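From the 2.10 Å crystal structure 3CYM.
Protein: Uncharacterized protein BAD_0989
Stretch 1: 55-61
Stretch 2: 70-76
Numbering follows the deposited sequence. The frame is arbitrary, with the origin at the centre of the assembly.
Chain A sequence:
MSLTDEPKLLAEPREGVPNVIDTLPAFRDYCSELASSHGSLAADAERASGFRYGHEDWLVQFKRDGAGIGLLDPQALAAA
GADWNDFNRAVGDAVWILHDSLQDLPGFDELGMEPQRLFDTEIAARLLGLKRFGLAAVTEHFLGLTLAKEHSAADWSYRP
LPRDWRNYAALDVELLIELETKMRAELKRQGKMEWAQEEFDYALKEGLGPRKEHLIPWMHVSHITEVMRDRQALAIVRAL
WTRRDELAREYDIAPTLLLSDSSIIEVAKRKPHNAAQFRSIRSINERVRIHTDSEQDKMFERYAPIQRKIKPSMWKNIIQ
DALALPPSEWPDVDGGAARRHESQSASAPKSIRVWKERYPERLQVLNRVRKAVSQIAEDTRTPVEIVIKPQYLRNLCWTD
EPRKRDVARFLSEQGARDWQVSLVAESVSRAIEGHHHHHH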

# COMPACT_ATOMS: atom_id res chain seq x y z
N HIS A 55 8.04 -3.02 4.42
CA HIS A 55 7.03 -3.82 3.73
C HIS A 55 7.67 -5.04 3.06
O HIS A 55 7.36 -5.37 1.92
CB HIS A 55 6.25 -2.95 2.74
CG HIS A 55 5.74 -1.68 3.35
ND1 HIS A 55 4.64 -1.65 4.18
CD2 HIS A 55 6.21 -0.41 3.29
CE1 HIS A 55 4.44 -0.41 4.59
NE2 HIS A 55 5.37 0.36 4.06
N GLU A 56 8.56 -5.69 3.80
CA GLU A 56 9.13 -6.96 3.40
C GLU A 56 8.07 -8.05 3.61
O GLU A 56 7.38 -8.06 4.63
CB GLU A 56 10.38 -7.26 4.23
CG GLU A 56 11.15 -8.51 3.82
CD GLU A 56 12.23 -8.92 4.83
OE1 GLU A 56 12.69 -8.06 5.62
OE2 GLU A 56 12.62 -10.11 4.83
N ASP A 57 7.94 -8.93 2.63
CA ASP A 57 7.00 -10.03 2.74
C ASP A 57 7.54 -11.10 3.69
O ASP A 57 8.67 -11.55 3.55
CB ASP A 57 6.70 -10.63 1.36
CG ASP A 57 6.00 -9.65 0.42
OD1 ASP A 57 5.39 -8.66 0.89
OD2 ASP A 57 6.05 -9.88 -0.81
N TRP A 58 6.72 -11.47 4.67
CA TRP A 58 7.03 -12.56 5.58
C TRP A 58 6.27 -13.83 5.21
O TRP A 58 6.44 -14.88 5.84
CB TRP A 58 6.77 -12.12 7.01
CG TRP A 58 7.87 -11.24 7.51
CD1 TRP A 58 7.95 -9.88 7.41
CD2 TRP A 58 9.09 -11.67 8.12
NE1 TRP A 58 9.13 -9.43 7.95
CE2 TRP A 58 9.85 -10.51 8.40
CE3 TRP A 58 9.61 -12.92 8.49
CZ2 TRP A 58 11.09 -10.56 9.02
CZ3 TRP A 58 10.84 -12.97 9.10
CH2 TRP A 58 11.58 -11.79 9.36
N LEU A 59 5.43 -13.71 4.19
CA LEU A 59 4.74 -14.85 3.59
C LEU A 59 4.30 -14.49 2.18
O LEU A 59 4.02 -13.33 1.88
CB LEU A 59 3.54 -15.30 4.44
CG LEU A 59 2.85 -16.62 4.06
CD1 LEU A 59 3.76 -17.84 4.14
CD2 LEU A 59 1.64 -16.84 4.93
N VAL A 60 4.23 -15.50 1.33
CA VAL A 60 3.85 -15.34 -0.06
C VAL A 60 2.93 -16.53 -0.39
O VAL A 60 3.25 -17.68 -0.08
CB VAL A 60 5.13 -15.24 -0.93
CG1 VAL A 60 5.00 -15.95 -2.19
CG2 VAL A 60 5.52 -13.77 -1.16
N GLN A 61 1.76 -16.24 -0.97
CA GLN A 61 0.71 -17.25 -1.14
C GLN A 61 0.35 -17.40 -2.60
O GLN A 61 0.09 -16.41 -3.29
CB GLN A 61 -0.56 -16.90 -0.36
CG GLN A 61 -0.38 -16.62 1.12
CD GLN A 61 -0.61 -15.17 1.47
OE1 GLN A 61 0.33 -14.41 1.64
NE2 GLN A 61 -1.88 -14.78 1.57
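Stretch 2 70-76: GLLDPQA

Stretch 2 runs as a strand through 70-72, leaves it at Asp73 and enters a helix at Pro74. Its strand lies antiparallel to the strand of stretch 1 that carries Val60 and Gln61: the N-to-C directions differ by 160° and the axes approach to 4.7 Å. Register follows from two bridges. Val60 and Leu72 form the hydrogen-bonded pair, with Leu72 N donating to Val60 O (2.7 Å, nearly linear at 176°) and Val60 N to Leu72 O (3.0 Å, more bent at 136°). Gln61 and Leu71 form the non-hydrogen-bonded pair, CA to CA 4.7 Å, where Gln61 CA approaches Gly70 O at 3.4 Å in a CA-H...O contact.

Side chains alternate accordingly. Val60, which has 54 Å² covered, shares a face with Leu72, its CG1 lying 4.1 Å from Leu72 CB; Gln61 and Leu71 share the other, Gln61 CG 3.7 Å from Leu71 CD2.

Gln75, on the helix, has the most area covered, 90 Å². Its CA-to-CB bond points toward stretch 1, and Gln75 NE2 donates to both Glu56 OE2 (2.6 Å) and Asp57 O (2.7 Å), at angles of 168° and 162°. The same side chain crosses a face of Trp58: Gln75 CG stands 4.0 Å from the centroid of the six-membered ring, 26° off its normal, a CH-pi geometry. Asp73 caps this helix, its OD1 accepting from Ala76 N at 3.2 Å.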

# COMPACT_ATOMS: atom_id res chain seq x y z
N GLY A 70 0.23 -22.97 -2.25
CA GLY A 70 1.57 -22.87 -1.67
C GLY A 70 1.72 -21.65 -0.78
O GLY A 70 1.50 -20.53 -1.23
N LEU A 71 2.08 -21.88 0.48
CA LEU A 71 2.42 -20.81 1.42
C LEU A 71 3.93 -20.79 1.58
O LEU A 71 4.49 -21.66 2.23
CB LEU A 71 1.73 -21.01 2.78
CG LEU A 71 0.22 -21.25 2.83
CD1 LEU A 71 -0.26 -21.24 4.24
CD2 LEU A 71 -0.52 -20.20 2.05
N LEU A 72 4.58 -19.79 1.00
CA LEU A 72 6.02 -19.81 0.87
C LEU A 72 6.66 -18.84 1.85
O LEU A 72 6.31 -17.66 1.87
CB LEU A 72 6.46 -19.48 -0.57
CG LEU A 72 6.19 -20.30 -1.87
CD1 LEU A 72 7.04 -21.53 -2.02
CD2 LEU A 72 4.75 -20.65 -2.14
N ASP A 73 7.57 -19.35 2.67
CA ASP A 73 8.34 -18.56 3.64
C ASP A 73 9.56 -17.95 2.95
O ASP A 73 10.54 -18.66 2.75
CB ASP A 73 8.78 -19.50 4.78
CG ASP A 73 9.52 -18.79 5.94
OD1 ASP A 73 10.00 -17.64 5.81
OD2 ASP A 73 9.63 -19.42 7.01
N PRO A 74 9.51 -16.64 2.60
CA PRO A 74 10.60 -16.03 1.82
C PRO A 74 11.97 -16.04 2.52
O PRO A 74 12.98 -16.32 1.88
CB PRO A 74 10.12 -14.58 1.62
CG PRO A 74 8.64 -14.62 1.84
CD PRO A 74 8.46 -15.65 2.91
N GLN A 75 11.98 -15.78 3.83
CA GLN A 75 13.20 -15.69 4.63
C GLN A 75 13.91 -17.03 4.76
O GLN A 75 15.11 -17.13 4.55
CB GLN A 75 12.91 -15.09 6.01
CG GLN A 75 12.56 -13.60 6.00
CD GLN A 75 11.15 -13.32 5.48
OE1 GLN A 75 10.28 -14.20 5.50
NE2 GLN A 75 10.92 -12.10 5.00
N ALA A 76 13.14 -18.07 5.10
CA ALA A 76 13.66 -19.44 5.13
C ALA A 76 14.15 -19.91 3.76
O ALA A 76 15.16 -20.60 3.68
CB ALA A 76 12.61 -20.39 5.67